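Local coordinates for protein alpha-11 giardin (Giardia intestinalis, PDB 2II2) that binds calcium, probably binds acidic phospholipids as a member of the annexin family, and may take part in attachment of the parasite and in organising its cytoskeleton, at residues Y6-E18 with R31-F44. Sequence-based numbering, arbitrary orientation.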
loop_
_atom_site.group_PDB
_atom_site.type_symbol
_atom_site.label_atom_id
_atom_site.label_comp_id
_atom_site.label_asym_id
_atom_site.label_seq_id
_atom_site.Cartn_x
_atom_site.Cartn_y
_atom_site.Cartn_z
ATOM N N TYR A 6 -3.086 -2.092 -30.696
ATOM C CA TYR A 6 -1.790 -2.361 -30.035
ATOM C C TYR A 6 -0.638 -2.524 -31.031
ATOM O O TYR A 6 0.535 -2.440 -30.640
ATOM C CB TYR A 6 -1.911 -3.600 -29.142
ATOM C CG TYR A 6 -2.987 -3.513 -28.091
ATOM C CD1 TYR A 6 -4.043 -4.416 -28.090
ATOM C CD2 TYR A 6 -2.940 -2.543 -27.083
ATOM C CE1 TYR A 6 -5.053 -4.352 -27.122
ATOM C CE2 TYR A 6 -3.946 -2.469 -26.109
ATOM C CZ TYR A 6 -4.990 -3.376 -26.133
ATOM O OH TYR A 6 -5.983 -3.318 -25.180
ATOM N N GLY A 7 -0.968 -2.749 -32.305
ATOM C CA GLY A 7 0.039 -2.996 -33.325
ATOM C C GLY A 7 1.064 -1.899 -33.489
ATOM O O GLY A 7 2.226 -2.194 -33.718
ATOM N N ASP A 8 0.630 -0.639 -33.409
ATOM C CA ASP A 8 1.565 0.481 -33.479
ATOM C C ASP A 8 2.209 0.750 -32.131
ATOM O O ASP A 8 3.365 1.155 -32.042
ATOM C CB ASP A 8 0.889 1.745 -33.991
ATOM C CG ASP A 8 0.357 1.582 -35.397
ATOM O OD1 ASP A 8 1.077 1.001 -36.244
ATOM O OD2 ASP A 8 -0.793 2.014 -35.640
ATOM N N ALA A 9 1.447 0.522 -31.072
ATOM C CA ALA A 9 1.934 0.815 -29.742
ATOM C C ALA A 9 3.079 -0.088 -29.290
ATOM O O ALA A 9 3.931 0.357 -28.542
ATOM C CB ALA A 9 0.793 0.742 -28.775
ATOM N N ILE A 10 3.122 -1.332 -29.767
ATOM C CA ILE A 10 4.189 -2.259 -29.381
ATOM C C ILE A 10 5.576 -1.779 -29.823
ATOM O O ILE A 10 6.462 -1.632 -28.982
ATOM C CB ILE A 10 3.860 -3.685 -29.863
ATOM C CG1 ILE A 10 2.761 -4.262 -28.971
ATOM C CG2 ILE A 10 5.052 -4.592 -29.820
ATOM C CD1 ILE A 10 2.047 -5.429 -29.548
ATOM N N PRO A 11 5.765 -1.515 -31.131
ATOM C CA PRO A 11 7.067 -0.955 -31.514
ATOM C C PRO A 11 7.349 0.415 -30.875
ATOM O O PRO A 11 8.501 0.756 -30.597
ATOM C CB PRO A 11 6.984 -0.867 -33.058
ATOM C CG PRO A 11 5.589 -1.043 -33.395
ATOM C CD PRO A 11 4.900 -1.776 -32.298
ATOM N N GLU A 12 6.297 1.202 -30.673
ATOM C CA GLU A 12 6.433 2.519 -30.039
ATOM C C GLU A 12 7.066 2.400 -28.652
ATOM O O GLU A 12 8.063 3.080 -28.345
ATOM C CB GLU A 12 5.065 3.202 -29.953
ATOM C CG GLU A 12 5.083 4.588 -29.318
ATOM C CD GLU A 12 3.706 5.190 -29.155
ATOM O OE1 GLU A 12 2.682 4.488 -29.304
ATOM O OE2 GLU A 12 3.653 6.399 -28.846
ATOM N N VAL A 13 6.503 1.535 -27.820
ATOM C CA VAL A 13 7.049 1.401 -26.480
ATOM C C VAL A 13 8.384 0.642 -26.438
ATOM O O VAL A 13 9.215 0.908 -25.584
ATOM C CB VAL A 13 6.042 0.813 -25.459
ATOM C CG1 VAL A 13 5.744 -0.684 -25.732
ATOM C CG2 VAL A 13 6.517 1.026 -24.031
ATOM N N LYS A 14 8.593 -0.278 -27.386
ATOM C CA LYS A 14 9.876 -0.965 -27.431
ATOM C C LYS A 14 10.974 0.070 -27.659
ATOM O O LYS A 14 12.029 0.043 -27.012
ATOM C CB LYS A 14 9.873 -2.051 -28.511
ATOM C CG LYS A 14 11.133 -2.886 -28.539
ATOM C CD LYS A 14 10.967 -4.055 -29.499
ATOM C CE LYS A 14 12.122 -5.036 -29.482
ATOM N NZ LYS A 14 13.332 -4.490 -30.174
ATOM N N ALA A 15 10.702 1.021 -28.562
ATOM C CA ALA A 15 11.673 2.064 -28.849
ATOM C C ALA A 15 11.893 3.017 -27.663
ATOM O O ALA A 15 13.029 3.456 -27.400
ATOM C CB ALA A 15 11.267 2.840 -30.090
ATOM N N ILE A 16 10.805 3.376 -26.981
ATOM C CA ILE A 16 10.906 4.206 -25.769
ATOM C C ILE A 16 11.819 3.534 -24.740
ATOM O O ILE A 16 12.693 4.173 -24.145
ATOM C CB ILE A 16 9.507 4.433 -25.172
ATOM C CG1 ILE A 16 8.715 5.430 -26.023
ATOM C CG2 ILE A 16 9.583 4.947 -23.746
ATOM C CD1 ILE A 16 7.243 5.522 -25.664
ATOM N N LEU A 17 11.596 2.238 -24.549
ATOM C CA LEU A 17 12.380 1.501 -23.574
ATOM C C LEU A 17 13.853 1.378 -23.981
ATOM O O LEU A 17 14.767 1.605 -23.148
ATOM C CB LEU A 17 11.718 0.142 -23.301
ATOM C CG LEU A 17 10.380 0.215 -22.537
ATOM C CD1 LEU A 17 9.685 -1.152 -22.536
ATOM C CD2 LEU A 17 10.540 0.738 -21.108
ATOM N N GLU A 18 14.074 1.086 -25.276
ATOM C CA GLU A 18 15.443 0.995 -25.766
ATOM C C GLU A 18 16.204 2.314 -25.654
ATOM O O GLU A 18 17.424 2.310 -25.515
ATOM C CB GLU A 18 15.470 0.433 -27.194
ATOM C CG GLU A 18 15.056 -1.031 -27.206
ATOM C CD GLU A 18 14.711 -1.575 -28.584
ATOM O OE1 GLU A 18 14.474 -0.794 -29.529
ATOM O OE2 GLU A 18 14.674 -2.815 -28.703
ATOM N N ARG A 31 -1.979 6.240 -21.493
ATOM C CA ARG A 31 -3.004 6.000 -22.494
ATOM C C ARG A 31 -3.943 4.865 -22.181
ATOM O O ARG A 31 -5.013 4.800 -22.779
ATOM C CB ARG A 31 -2.347 5.692 -23.842
ATOM C CG ARG A 31 -1.555 6.804 -24.410
ATOM C CD ARG A 31 -1.174 6.447 -25.817
ATOM N NE ARG A 31 0.114 7.032 -26.105
ATOM C CZ ARG A 31 0.949 6.557 -27.008
ATOM N NH1 ARG A 31 0.609 5.482 -27.725
ATOM N NH2 ARG A 31 2.110 7.165 -27.187
ATOM N N TRP A 32 -3.553 3.987 -21.259
ATOM C CA TRP A 32 -4.158 2.660 -21.162
ATOM C C TRP A 32 -4.909 2.374 -19.867
ATOM O O TRP A 32 -4.411 2.652 -18.781
ATOM C CB TRP A 32 -3.069 1.597 -21.345
ATOM C CG TRP A 32 -2.137 1.900 -22.480
ATOM C CD1 TRP A 32 -0.875 2.431 -22.395
ATOM C CD2 TRP A 32 -2.394 1.719 -23.883
ATOM N NE1 TRP A 32 -0.340 2.591 -23.649
ATOM C CE2 TRP A 32 -1.250 2.165 -24.581
ATOM C CE3 TRP A 32 -3.492 1.243 -24.621
ATOM C CZ2 TRP A 32 -1.163 2.125 -25.976
ATOM C CZ3 TRP A 32 -3.392 1.189 -26.015
ATOM C CH2 TRP A 32 -2.240 1.625 -26.673
ATOM N N SER A 33 -6.091 1.759 -19.992
ATOM C CA SER A 33 -6.808 1.234 -18.827
ATOM C C SER A 33 -6.093 -0.004 -18.250
ATOM O O SER A 33 -5.190 -0.556 -18.898
ATOM C CB SER A 33 -8.220 0.856 -19.224
ATOM O OG SER A 33 -8.182 -0.274 -20.065
ATOM N N ALA A 34 -6.500 -0.463 -17.060
ATOM C CA ALA A 34 -5.947 -1.702 -16.508
ATOM C C ALA A 34 -6.147 -2.875 -17.474
ATOM O O ALA A 34 -5.208 -3.632 -17.734
ATOM C CB ALA A 34 -6.548 -2.010 -15.160
ATOM N N GLU A 35 -7.336 -2.981 -18.062
ATOM C CA GLU A 35 -7.639 -4.078 -18.972
ATOM C C GLU A 35 -6.717 -3.994 -20.196
ATOM O O GLU A 35 -6.215 -5.023 -20.678
ATOM C CB GLU A 35 -9.095 -4.000 -19.395
ATOM C CG GLU A 35 -9.521 -5.092 -20.339
ATOM C CD GLU A 35 -10.939 -4.888 -20.804
ATOM O OE1 GLU A 35 -11.807 -4.660 -19.931
ATOM O OE2 GLU A 35 -11.182 -4.945 -22.034
ATOM N N GLU A 36 -6.539 -2.778 -20.718
ATOM C CA GLU A 36 -5.670 -2.554 -21.872
ATOM C C GLU A 36 -4.202 -2.822 -21.556
ATOM O O GLU A 36 -3.481 -3.344 -22.413
ATOM C CB GLU A 36 -5.856 -1.138 -22.436
ATOM C CG GLU A 36 -7.228 -0.911 -23.072
ATOM C CD GLU A 36 -7.527 0.545 -23.342
ATOM O OE1 GLU A 36 -6.939 1.423 -22.699
ATOM O OE2 GLU A 36 -8.408 0.823 -24.190
ATOM N N ARG A 37 -3.748 -2.472 -20.348
ATOM C CA ARG A 37 -2.342 -2.740 -20.036
ATOM C C ARG A 37 -2.068 -4.233 -20.105
ATOM O O ARG A 37 -1.019 -4.656 -20.600
ATOM C CB ARG A 37 -1.928 -2.189 -18.669
ATOM C CG ARG A 37 -1.878 -0.689 -18.629
ATOM C CD ARG A 37 -1.242 -0.183 -17.373
ATOM N NE ARG A 37 -1.972 -0.475 -16.140
ATOM C CZ ARG A 37 -3.007 0.220 -15.662
ATOM N NH1 ARG A 37 -3.515 1.245 -16.342
ATOM N NH2 ARG A 37 -3.551 -0.116 -14.498
ATOM N N LYS A 38 -3.018 -5.028 -19.620
ATOM C CA LYS A 38 -2.846 -6.482 -19.601
ATOM C C LYS A 38 -2.803 -7.024 -21.035
ATOM O O LYS A 38 -1.917 -7.812 -21.416
ATOM C CB LYS A 38 -3.989 -7.131 -18.808
ATOM C CG LYS A 38 -3.865 -8.648 -18.605
ATOM C CD LYS A 38 -5.111 -9.207 -17.884
ATOM C CE LYS A 38 -4.953 -10.696 -17.603
ATOM N NZ LYS A 38 -6.118 -11.238 -16.872
ATOM N N GLU A 39 -3.756 -6.577 -21.846
ATOM C CA GLU A 39 -3.777 -6.974 -23.270
ATOM C C GLU A 39 -2.514 -6.551 -24.012
ATOM O O GLU A 39 -1.965 -7.313 -24.811
ATOM C CB GLU A 39 -5.008 -6.407 -23.979
ATOM C CG GLU A 39 -6.303 -7.081 -23.549
ATOM C CD GLU A 39 -7.544 -6.585 -24.288
ATOM O OE1 GLU A 39 -7.549 -5.463 -24.862
ATOM O OE2 GLU A 39 -8.542 -7.337 -24.299
ATOM N N LEU A 40 -2.052 -5.333 -23.751
ATOM C CA LEU A 40 -0.866 -4.826 -24.404
ATOM C C LEU A 40 0.342 -5.691 -24.025
ATOM O O LEU A 40 1.139 -6.051 -24.888
ATOM C CB LEU A 40 -0.659 -3.369 -24.030
ATOM C CG LEU A 40 0.441 -2.614 -24.760
ATOM C CD1 LEU A 40 0.075 -1.133 -24.769
ATOM C CD2 LEU A 40 1.803 -2.803 -24.091
ATOM N N ARG A 41 0.482 -6.037 -22.749
ATOM C CA ARG A 41 1.629 -6.886 -22.367
ATOM C C ARG A 41 1.580 -8.237 -23.078
ATOM O O ARG A 41 2.594 -8.764 -23.517
ATOM C CB ARG A 41 1.706 -7.080 -20.838
ATOM C CG ARG A 41 2.014 -5.818 -20.090
ATOM C CD ARG A 41 2.303 -6.096 -18.650
ATOM N NE ARG A 41 1.153 -6.578 -17.907
ATOM C CZ ARG A 41 1.071 -7.753 -17.289
ATOM N NH1 ARG A 41 2.064 -8.632 -17.336
ATOM N NH2 ARG A 41 -0.008 -8.033 -16.587
ATOM N N THR A 42 0.389 -8.798 -23.193
ATOM C CA THR A 42 0.245 -10.088 -23.871
ATOM C C THR A 42 0.670 -10.027 -25.323
ATOM O O THR A 42 1.466 -10.839 -25.795
ATOM C CB THR A 42 -1.204 -10.597 -23.763
ATOM O OG1 THR A 42 -1.505 -10.782 -22.377
ATOM C CG2 THR A 42 -1.423 -11.940 -24.512
ATOM N N GLN A 43 0.191 -9.010 -26.012
ATOM C CA GLN A 43 0.527 -8.841 -27.416
ATOM C C GLN A 43 2.000 -8.470 -27.587
ATOM O O GLN A 43 2.642 -8.893 -28.553
ATOM C CB GLN A 43 -0.358 -7.777 -28.070
ATOM C CG GLN A 43 -1.817 -8.186 -28.303
ATOM C CD GLN A 43 -2.477 -7.442 -29.479
ATOM O OE1 GLN A 43 -3.703 -7.413 -29.589
ATOM N NE2 GLN A 43 -1.668 -6.856 -30.354
ATOM N N PHE A 44 2.532 -7.661 -26.667
ATOM C CA PHE A 44 3.938 -7.272 -26.719
ATOM C C PHE A 44 4.820 -8.511 -26.720
ATOM O O PHE A 44 5.757 -8.628 -27.545
ATOM C CB PHE A 44 4.278 -6.369 -25.540
ATOM C CG PHE A 44 5.681 -5.865 -25.544
ATOM C CD1 PHE A 44 5.998 -4.606 -26.075
ATOM C CD2 PHE A 44 6.698 -6.625 -24.979
ATOM C CE1 PHE A 44 7.304 -4.129 -26.063
ATOM C CE2 PHE A 44 8.007 -6.146 -24.973
ATOM C CZ PHE A 44 8.307 -4.895 -25.522
#
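Helix 9-18 and helix 34-44 cross almost perpendicularly, at -83° with their axes 10.3 Å apart, and the CA atoms of I10 and F44 are the nearest pair across the two helices, 5.7 Å apart. This is the N-terminal end of an all-helical annexin fold, where the first helix runs across the one that begins after helix 22-29. Y6, just ahead of the first helix, lays its ring along the second: one face rests over the backbone of L40, while E39 and Q43 come to the edge. Its CG lies anti to the carbonyl carbon (chi1 -57°), which turns the ring onto the part of helix 34-44 carrying E36, E39 and L40, and OH donates to E39 OE1 at 2.7 Å, on the lone pair facing away from the other carboxylate oxygen. The carboxylate is turned 87° from the ring. A tyrosine suits this place because its flat apolar ring packs while its hydroxyl reaches a polar helix surface. W32 lies obliquely to Y6, and the small A9 lets the indole approach until CB is 3.7 Å from W32 CZ2. Over the centre of the opposite indole face from R31 CB sits L40 CD1. Deeper in, I10 uses both branches: CD1 reaches the backbone of Q43, and CG2 meets F44 CD1 at 3.9 Å. F44 lays its ring against I10 and V13, both oblique to it; F52 meets the same ring edge-to-face. V13 lies about 9 Å, side chain to side chain, from I60, which takes part in a calcium site that is empty here. The extended E12 and R31, which is bent at chi3, approach from opposite directions as a salt bridge: R31 NH2 comes so near E12 OE2 that the exact length is doubtful, whereas R31 NH1 donates firmly to E12 OE1 at 2.8 Å, with the acceptor close to the guanidinium plane.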